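PDB 4DNH: uncharacterized protein, which is of unknown function but probably belongs among the TIM-barrel proteins related to dihydrodipicolinate synthase. Local coordinates for residues 3-11 against 352-360; 329-338 against 367-378. All coordinates share one frame; numbering follows the deposited sequence.

Interaction 1. Residues 3-11 against 352-360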
loop_
_atom_site.group_PDB
_atom_site.type_symbol
_atom_site.label_atom_id
_atom_site.label_comp_id
_atom_site.label_asym_id
_atom_site.label_seq_id
_atom_site.Cartn_x
_atom_site.Cartn_y
_atom_site.Cartn_z
ATOM N N VAL A 3 20.137 7.781 23.735
ATOM C CA VAL A 3 19.264 6.650 24.008
ATOM C C VAL A 3 19.869 5.364 23.456
ATOM O O VAL A 3 20.290 5.291 22.295
ATOM C CB VAL A 3 17.848 6.865 23.433
ATOM C CG1 VAL A 3 16.957 5.683 23.777
ATOM C CG2 VAL A 3 17.235 8.164 23.957
ATOM N N SER A 4 19.903 4.352 24.315
ATOM C CA SER A 4 20.528 3.076 24.012
ATOM C C SER A 4 19.571 1.942 24.389
ATOM O O SER A 4 18.783 2.072 25.324
ATOM C CB SER A 4 21.855 2.962 24.771
ATOM O OG SER A 4 22.433 1.676 24.632
ATOM N N ILE A 5 19.631 0.839 23.647
ATOM C CA ILE A 5 18.774 -0.326 23.904
ATOM C C ILE A 5 19.482 -1.635 23.513
ATOM O O ILE A 5 20.199 -1.688 22.504
ATOM C CB ILE A 5 17.388 -0.184 23.205
ATOM C CG1 ILE A 5 16.486 -1.392 23.502
ATOM C CG2 ILE A 5 17.535 0.035 21.699
ATOM C CD1 ILE A 5 15.014 -1.115 23.308
ATOM N N ASP A 6 19.302 -2.680 24.320
ATOM C CA ASP A 6 19.835 -4.001 23.972
ATOM C C ASP A 6 18.862 -4.775 23.092
ATOM O O ASP A 6 17.707 -4.949 23.447
ATOM C CB ASP A 6 20.210 -4.798 25.220
ATOM C CG ASP A 6 21.574 -4.417 25.770
ATOM O OD1 ASP A 6 22.385 -3.797 25.042
ATOM O OD2 ASP A 6 21.843 -4.750 26.937
ATOM N N LEU A 7 19.343 -5.218 21.937
ATOM C CA LEU A 7 18.501 -5.828 20.908
ATOM C C LEU A 7 19.067 -7.156 20.442
ATOM O O LEU A 7 20.287 -7.358 20.476
ATOM C CB LEU A 7 18.352 -4.899 19.708
ATOM C CG LEU A 7 17.666 -3.550 19.893
ATOM C CD1 LEU A 7 17.727 -2.812 18.572
ATOM C CD2 LEU A 7 16.214 -3.645 20.352
ATOM N N PRO A 8 18.186 -8.071 20.006
ATOM C CA PRO A 8 18.658 -9.380 19.555
ATOM C C PRO A 8 19.263 -9.378 18.154
ATOM O O PRO A 8 18.671 -8.838 17.218
ATOM C CB PRO A 8 17.411 -10.261 19.607
ATOM C CG PRO A 8 16.247 -9.340 19.646
ATOM C CD PRO A 8 16.712 -7.985 20.079
ATOM N N ILE A 9 20.464 -9.944 18.058
ATOM C CA ILE A 9 21.114 -10.284 16.796
ATOM C C ILE A 9 21.755 -11.640 17.031
ATOM O O ILE A 9 22.383 -11.856 18.075
ATOM C CB ILE A 9 22.282 -9.339 16.404
ATOM C CG1 ILE A 9 22.166 -7.961 17.062
ATOM C CG2 ILE A 9 22.425 -9.255 14.885
ATOM C CD1 ILE A 9 23.369 -7.063 16.833
ATOM N N GLU A 10 21.608 -12.539 16.058
ATOM C CA GLU A 10 22.268 -13.859 16.070
ATOM C C GLU A 10 22.091 -14.605 17.406
ATOM O O GLU A 10 23.076 -14.973 18.053
ATOM C CB GLU A 10 23.770 -13.733 15.731
ATOM C CG GLU A 10 24.158 -12.587 14.795
ATOM C CD GLU A 10 24.385 -13.016 13.357
ATOM O OE1 GLU A 10 23.482 -13.642 12.763
ATOM O OE2 GLU A 10 25.471 -12.709 12.814
ATOM N N GLY A 11 20.837 -14.800 17.822
ATOM C CA GLY A 11 20.520 -15.500 19.078
ATOM C C GLY A 11 20.945 -14.799 20.366
ATOM O O GLY A 11 20.405 -15.088 21.443
ATOM N N LEU A 352 10.967 -11.729 16.172
ATOM C CA LEU A 352 11.399 -10.636 17.008
ATOM C C LEU A 352 12.648 -9.995 16.404
ATOM O O LEU A 352 12.778 -8.767 16.384
ATOM C CB LEU A 352 11.684 -11.144 18.416
ATOM C CG LEU A 352 12.185 -10.102 19.414
ATOM C CD1 LEU A 352 11.104 -9.061 19.700
ATOM C CD2 LEU A 352 12.674 -10.771 20.704
ATOM N N VAL A 353 13.543 -10.846 15.903
ATOM C CA VAL A 353 14.790 -10.454 15.285
ATOM C C VAL A 353 14.500 -9.487 14.139
ATOM O O VAL A 353 15.213 -8.510 13.941
ATOM C CB VAL A 353 15.569 -11.703 14.762
ATOM C CG1 VAL A 353 16.647 -11.312 13.753
ATOM C CG2 VAL A 353 16.207 -12.454 15.915
ATOM N N HIS A 354 13.438 -9.771 13.394
ATOM C CA HIS A 354 13.035 -8.928 12.290
ATOM C C HIS A 354 12.499 -7.599 12.777
ATOM O O HIS A 354 12.771 -6.562 12.166
ATOM C CB HIS A 354 12.012 -9.652 11.444
ATOM C CG HIS A 354 11.431 -8.813 10.351
ATOM N ND1 HIS A 354 10.515 -7.856 10.589
ATOM C CD2 HIS A 354 11.658 -8.813 8.982
ATOM C CE1 HIS A 354 10.162 -7.274 9.428
ATOM N NE2 HIS A 354 10.859 -7.872 8.439
ATOM N N LEU A 355 11.757 -7.619 13.886
ATOM C CA LEU A 355 11.186 -6.400 14.464
ATOM C C LEU A 355 12.276 -5.492 15.047
ATOM O O LEU A 355 12.238 -4.276 14.873
ATOM C CB LEU A 355 10.103 -6.736 15.505
ATOM C CG LEU A 355 8.906 -7.547 14.979
ATOM C CD1 LEU A 355 7.967 -7.994 16.077
ATOM C CD2 LEU A 355 8.121 -6.777 13.922
ATOM N N ALA A 356 13.261 -6.095 15.708
ATOM C CA ALA A 356 14.442 -5.365 16.194
ATOM C C ALA A 356 15.240 -4.765 15.044
ATOM O O ALA A 356 15.662 -3.615 15.126
ATOM C CB ALA A 356 15.333 -6.266 17.044
ATOM N N GLU A 357 15.447 -5.524 13.966
ATOM C CA GLU A 357 16.166 -4.964 12.815
ATOM C C GLU A 357 15.393 -3.799 12.201
ATOM O O GLU A 357 15.969 -2.734 11.919
ATOM C CB GLU A 357 16.531 -6.035 11.773
ATOM C CG GLU A 357 17.222 -5.496 10.514
ATOM C CD GLU A 357 18.664 -5.002 10.730
ATOM O OE1 GLU A 357 19.116 -4.924 11.901
ATOM O OE2 GLU A 357 19.353 -4.680 9.715
ATOM N N LEU A 358 14.092 -4.001 12.021
ATOM C CA LEU A 358 13.155 -2.936 11.659
ATOM C C LEU A 358 13.351 -1.664 12.508
ATOM O O LEU A 358 13.443 -0.571 11.973
ATOM C CB LEU A 358 11.707 -3.447 11.769
ATOM C CG LEU A 358 10.600 -2.633 11.088
ATOM C CD1 LEU A 358 9.406 -3.509 10.746
ATOM C CD2 LEU A 358 10.153 -1.479 11.973
ATOM N N PHE A 359 13.425 -1.813 13.822
ATOM C CA PHE A 359 13.717 -0.689 14.716
ATOM C C PHE A 359 15.045 0.033 14.387
ATOM O O PHE A 359 15.062 1.266 14.304
ATOM C CB PHE A 359 13.621 -1.168 16.176
ATOM C CG PHE A 359 14.006 -0.145 17.215
ATOM C CD1 PHE A 359 15.345 0.032 17.583
ATOM C CD2 PHE A 359 13.028 0.592 17.879
ATOM C CE1 PHE A 359 15.696 0.956 18.562
ATOM C CE2 PHE A 359 13.369 1.516 18.867
ATOM C CZ PHE A 359 14.706 1.702 19.210
ATOM N N ARG A 360 16.140 -0.704 14.177
ATOM C CA ARG A 360 17.442 -0.067 13.825
ATOM C C ARG A 360 17.391 0.675 12.506
ATOM O O ARG A 360 17.864 1.803 12.399
ATOM C CB ARG A 360 18.571 -1.076 13.699
ATOM C CG ARG A 360 18.806 -2.000 14.873
ATOM C CD ARG A 360 19.976 -2.910 14.535
ATOM N NE ARG A 360 20.198 -3.877 15.588
ATOM C CZ ARG A 360 19.589 -5.058 15.673
ATOM N NH1 ARG A 360 18.717 -5.446 14.747
ATOM N NH2 ARG A 360 19.868 -5.856 16.691
HETATM O O HOH W 1 17.563 -7.901 14.747
#
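Leu-7 and Pro-8 rest on Ala-356 in a strand-on-helix contact at the periphery of the fold, where the N-terminal strand 4-9 runs across the side of helix 352-364. The two short axes approach to 7.8 Å with an angle of 127° between their directions, so the strand slants across the helix. Pro-8 sits over the start of the helical segment: its CD is 3.8 Å from Ala-356 CB, and its CG meets Leu-352 CD2 at 4.0 Å. Further along, Leu-7 CD1 and Ile-5 CG2 reach neighbouring atoms of the Phe-359 ring, CD1 and CE1, each approaching obliquely. Leu-7 CG lies anti to its own carbonyl carbon (chi1 -63°), which sends CD1 between that ring and Arg-360, where it covers one face of the guanidinium near the rim. Arg-360 is extended from CG to NE and runs beside the strand to the backbone of Pro-8. There NH2 gives a long but nearly straight hydrogen bond to Pro-8 O (3.3 Å, 170° at the hydrogen); the oxygen lies in the guanidinium plane, although the donor stands well above the carbonyl plane. The other terminal nitrogen, NH1, forms a salt bridge with Glu-357 OE1 at 2.9 Å, which ties down the guanidinium from within the helix. A water accepts from Arg-360 NH1 and donates to Pro-8 O and Val-353 O, giving the strand carbonyl a second donor and a bridge to the helix backbone. Strand 12-17 pairs with 4-9, and Ile-5 also touches Met-378 and Arg-379 of helix 371-384. This is an N-terminal beta-hairpin packed against C-terminal helices, lying apart from the strands of the TIM barrel.

Interaction 2. Residues 329-338 against 367-378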
loop_
_atom_site.group_PDB
_atom_site.type_symbol
_atom_site.label_atom_id
_atom_site.label_comp_id
_atom_site.label_asym_id
_atom_site.label_seq_id
_atom_site.Cartn_x
_atom_site.Cartn_y
_atom_site.Cartn_z
ATOM N N PHE A 329 3.760 -2.421 12.855
ATOM C CA PHE A 329 4.741 -2.315 13.941
ATOM C C PHE A 329 5.360 -0.923 13.990
ATOM O O PHE A 329 5.581 -0.368 15.061
ATOM C CB PHE A 329 5.838 -3.366 13.818
ATOM C CG PHE A 329 6.766 -3.406 15.003
ATOM C CD1 PHE A 329 6.320 -3.844 16.245
ATOM C CD2 PHE A 329 8.086 -3.018 14.878
ATOM C CE1 PHE A 329 7.166 -3.902 17.332
ATOM C CE2 PHE A 329 8.942 -3.070 15.963
ATOM C CZ PHE A 329 8.478 -3.513 17.194
ATOM N N LEU A 330 5.641 -0.355 12.825
ATOM C CA LEU A 330 6.209 0.964 12.801
ATOM C C LEU A 330 5.182 2.017 13.275
ATOM O O LEU A 330 5.529 2.899 14.060
ATOM C CB LEU A 330 6.833 1.279 11.439
ATOM C CG LEU A 330 7.778 2.497 11.475
ATOM C CD1 LEU A 330 8.755 2.453 12.651
ATOM C CD2 LEU A 330 8.487 2.747 10.141
ATOM N N ALA A 331 3.924 1.905 12.842
ATOM C CA ALA A 331 2.867 2.744 13.410
ATOM C C ALA A 331 2.844 2.682 14.940
ATOM O O ALA A 331 2.700 3.716 15.591
ATOM C CB ALA A 331 1.505 2.381 12.843
ATOM N N TYR A 332 2.982 1.475 15.497
ATOM C CA TYR A 332 2.991 1.245 16.954
ATOM C C TYR A 332 4.169 1.920 17.625
ATOM O O TYR A 332 4.024 2.517 18.692
ATOM C CB TYR A 332 3.013 -0.254 17.269
ATOM C CG TYR A 332 3.295 -0.607 18.721
ATOM C CD1 TYR A 332 2.346 -0.364 19.721
ATOM C CD2 TYR A 332 4.506 -1.200 19.095
ATOM C CE1 TYR A 332 2.591 -0.688 21.048
ATOM C CE2 TYR A 332 4.765 -1.530 20.413
ATOM C CZ TYR A 332 3.799 -1.278 21.386
ATOM O OH TYR A 332 4.052 -1.598 22.705
ATOM N N LEU A 333 5.342 1.826 17.007
ATOM C CA LEU A 333 6.522 2.507 17.543
ATOM C C LEU A 333 6.338 4.016 17.534
ATOM O O LEU A 333 6.860 4.702 18.401
ATOM C CB LEU A 333 7.791 2.133 16.769
ATOM C CG LEU A 333 8.312 0.706 16.935
ATOM C CD1 LEU A 333 9.471 0.497 15.968
ATOM C CD2 LEU A 333 8.693 0.387 18.378
ATOM N N ASN A 334 5.607 4.524 16.544
ATOM C CA ASN A 334 5.423 5.959 16.395
ATOM C C ASN A 334 4.207 6.462 17.158
ATOM O O ASN A 334 3.839 7.629 17.045
ATOM C CB ASN A 334 5.305 6.326 14.920
ATOM C CG ASN A 334 6.620 6.215 14.193
ATOM O OD1 ASN A 334 7.654 6.636 14.709
ATOM N ND2 ASN A 334 6.594 5.657 12.986
ATOM N N GLY A 335 3.579 5.574 17.928
ATOM C CA GLY A 335 2.465 5.957 18.801
ATOM C C GLY A 335 1.176 6.312 18.083
ATOM O O GLY A 335 0.373 7.054 18.605
ATOM N N LEU A 336 0.971 5.773 16.891
ATOM C CA LEU A 336 -0.233 6.060 16.128
ATOM C C LEU A 336 -1.321 5.111 16.571
ATOM O O LEU A 336 -2.506 5.325 16.293
ATOM C CB LEU A 336 0.039 5.923 14.634
ATOM C CG LEU A 336 1.280 6.697 14.144
ATOM C CD1 LEU A 336 1.485 6.484 12.655
ATOM C CD2 LEU A 336 1.202 8.187 14.486
ATOM N N GLN A 337 -0.902 4.063 17.275
ATOM C CA GLN A 337 -1.798 3.152 17.954
ATOM C C GLN A 337 -1.093 2.657 19.203
ATOM O O GLN A 337 0.121 2.818 19.330
ATOM C CB GLN A 337 -2.238 2.006 17.038
ATOM C CG GLN A 337 -1.148 1.147 16.414
ATOM C CD GLN A 337 -1.723 0.194 15.375
ATOM O OE1 GLN A 337 -2.092 0.620 14.269
ATOM N NE2 GLN A 337 -1.842 -1.087 15.731
ATOM N N ASP A 338 -1.851 2.081 20.131
ATOM C CA ASP A 338 -1.348 1.770 21.474
ATOM C C ASP A 338 -1.074 0.300 21.695
ATOM O O ASP A 338 -0.704 -0.103 22.787
ATOM C CB ASP A 338 -2.355 2.227 22.519
ATOM C CG ASP A 338 -2.511 3.722 22.545
ATOM O OD1 ASP A 338 -1.533 4.433 22.184
ATOM O OD2 ASP A 338 -3.615 4.177 22.925
ATOM N N ALA A 367 12.888 7.713 10.635
ATOM C CA ALA A 367 11.469 7.313 10.592
ATOM C C ALA A 367 10.837 7.049 11.961
ATOM O O ALA A 367 9.658 6.684 12.038
ATOM C CB ALA A 367 11.275 6.102 9.674
ATOM N N LEU A 368 11.601 7.216 13.034
ATOM C CA LEU A 368 11.027 7.207 14.388
ATOM C C LEU A 368 10.692 8.637 14.819
ATOM O O LEU A 368 11.579 9.384 15.252
ATOM C CB LEU A 368 11.992 6.567 15.392
ATOM C CG LEU A 368 12.456 5.138 15.128
ATOM C CD1 LEU A 368 13.477 4.741 16.178
ATOM C CD2 LEU A 368 11.276 4.165 15.117
ATOM N N ALA A 369 9.425 9.027 14.678
ATOM C CA ALA A 369 8.984 10.400 15.023
ATOM C C ALA A 369 9.355 10.774 16.457
ATOM O O ALA A 369 9.776 11.908 16.727
ATOM C CB ALA A 369 7.484 10.570 14.799
ATOM N N ASP A 370 9.222 9.801 17.359
ATOM C CA ASP A 370 9.519 9.999 18.777
ATOM C C ASP A 370 10.422 8.875 19.319
ATOM O O ASP A 370 9.922 7.854 19.805
ATOM C CB ASP A 370 8.211 10.089 19.569
ATOM C CG ASP A 370 8.410 10.600 20.980
ATOM O OD1 ASP A 370 9.531 11.043 21.320
ATOM O OD2 ASP A 370 7.428 10.567 21.751
ATOM N N PRO A 371 11.754 9.062 19.230
ATOM C CA PRO A 371 12.737 8.032 19.587
ATOM C C PRO A 371 12.606 7.483 21.002
ATOM O O PRO A 371 12.696 6.273 21.185
ATOM C CB PRO A 371 14.078 8.748 19.400
ATOM C CG PRO A 371 13.801 9.750 18.342
ATOM C CD PRO A 371 12.404 10.234 18.614
ATOM N N GLU A 372 12.382 8.346 21.985
ATOM C CA GLU A 372 12.176 7.891 23.366
ATOM C C GLU A 372 10.946 6.982 23.538
ATOM O O GLU A 372 11.031 5.934 24.177
ATOM C CB GLU A 372 12.143 9.077 24.326
ATOM C CG GLU A 372 13.540 9.564 24.691
ATOM C CD GLU A 372 13.558 10.931 25.347
ATOM O OE1 GLU A 372 12.500 11.388 25.839
ATOM O OE2 GLU A 372 14.644 11.551 25.373
ATOM N N LEU A 373 9.820 7.378 22.946
ATOM C CA LEU A 373 8.619 6.551 22.930
ATOM C C LEU A 373 8.846 5.244 22.147
ATOM O O LEU A 373 8.503 4.155 22.636
ATOM C CB LEU A 373 7.432 7.331 22.356
ATOM C CG LEU A 373 6.073 6.612 22.253
ATOM C CD1 LEU A 373 5.470 6.283 23.625
ATOM C CD2 LEU A 373 5.106 7.426 21.403
ATOM N N ALA A 374 9.435 5.350 20.955
ATOM C CA ALA A 374 9.750 4.168 20.158
ATOM C C ALA A 374 10.580 3.177 20.970
ATOM O O ALA A 374 10.297 1.968 20.964
ATOM C CB ALA A 374 10.475 4.548 18.886
ATOM N N THR A 375 11.581 3.699 21.685
ATOM C CA THR A 375 12.467 2.875 22.504
ATOM C C THR A 375 11.728 2.203 23.647
ATOM O O THR A 375 11.988 1.036 23.935
ATOM C CB THR A 375 13.671 3.688 23.025
ATOM O OG1 THR A 375 14.432 4.129 21.904
ATOM C CG2 THR A 375 14.593 2.862 23.934
ATOM N N ALA A 376 10.812 2.929 24.289
ATOM C CA ALA A 376 10.039 2.374 25.406
ATOM C C ALA A 376 9.138 1.249 24.916
ATOM O O ALA A 376 9.047 0.192 25.537
ATOM C CB ALA A 376 9.216 3.458 26.102
ATOM N N ARG A 377 8.476 1.492 23.795
ATOM C CA ARG A 377 7.629 0.491 23.173
ATOM C C ARG A 377 8.385 -0.754 22.726
ATOM O O ARG A 377 7.912 -1.870 22.972
ATOM C CB ARG A 377 6.816 1.104 22.039
ATOM C CG ARG A 377 5.478 1.563 22.555
ATOM C CD ARG A 377 4.926 2.767 21.842
ATOM N NE ARG A 377 3.733 3.225 22.561
ATOM C CZ ARG A 377 2.524 3.324 22.030
ATOM N NH1 ARG A 377 2.323 3.026 20.747
ATOM N NH2 ARG A 377 1.520 3.743 22.778
HETATM N N MSE A 378 9.560 -0.570 22.119
HETATM C CA MSE A 378 10.448 -1.696 21.821
HETATM C C MSE A 378 10.812 -2.455 23.075
HETATM O O MSE A 378 10.877 -3.686 23.053
HETATM C CB MSE A 378 11.711 -1.250 21.084
HETATM C CG MSE A 378 12.536 -2.451 20.610
HETATM SE SE MSE A 378 11.870 -3.284 18.940
HETATM C CE MSE A 378 11.828 -5.147 19.562
HETATM O O HOH W 2 8.633 6.808 17.367
#
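Leu-333 packs at the middle of this contact, with its CB 4.2 Å from Ala-374 CB and its CD2 beside the backbone of Met-378. The small alanine is consistent with so close an approach of the chains, Ala-374 CA lying 3.4 Å from Leu-333 O in a CA-H...O contact. On one flank Leu-368 CD2 meets both Leu-330 CD1 and Leu-333 CD1; on another, the selenium of Met-378, a selenomethionine, lies in the plane of the Phe-329 ring at its edge, 3.8 Å from CZ, a Met-aromatic contact. Farther out, Asn-334 OD1 accepts from Ala-369 N at 3.0 Å, while ND2 makes a weak bond to Ala-367 O; the amide thus joins the helix end to the backbone at Ala-367 and Ala-369, just ahead of helix 371-384. At the polar edge Arg-377 bends at chi2 (148°) and lays CD over one face of the Tyr-332 ring, near its rim. Its NH1 grips two backbone oxygens, Tyr-332 O at 2.7 Å and Gln-337 O at 2.6 Å, both bonds lying in the carbonyl and guanidinium planes, and NH2 forms a salt bridge with Asp-338 OD1 at 3.2 Å. A leucine in place of Arg-377 has no guanidinium to offer, and would probably leave Gln-337 O and Asp-338 without their mate here and the 335-338 turn freer to move. Gly-335, at positive phi, passes Leu-373 CD2 where a CB would clash. The helix end that Arg-377 clasps is a Schellman motif, with Gly-335 as its C-prime residue.

Overall arrangement
The centres of interactions 1 and 2 lie about 14 Å apart, both to one side of the molecule's middle. The chain visits them in turn: 3-11, 329-338, 352-360, 367-378. Helices 323-333, 352-364 and 371-384 come one after another at the C-terminal end of the chain, well after the last barrel strand, 273-276, so both contacts belong to the C-terminal helices, which the N-terminal strand joins from the other end of the chain. The two contacts touch directly: Phe-359 and Val-3 of interaction 1 pack on Thr-375 of interaction 2, and Phe-329 meets the backbone of Leu-355. Together they bring both chain ends into one packed unit beside the barrel.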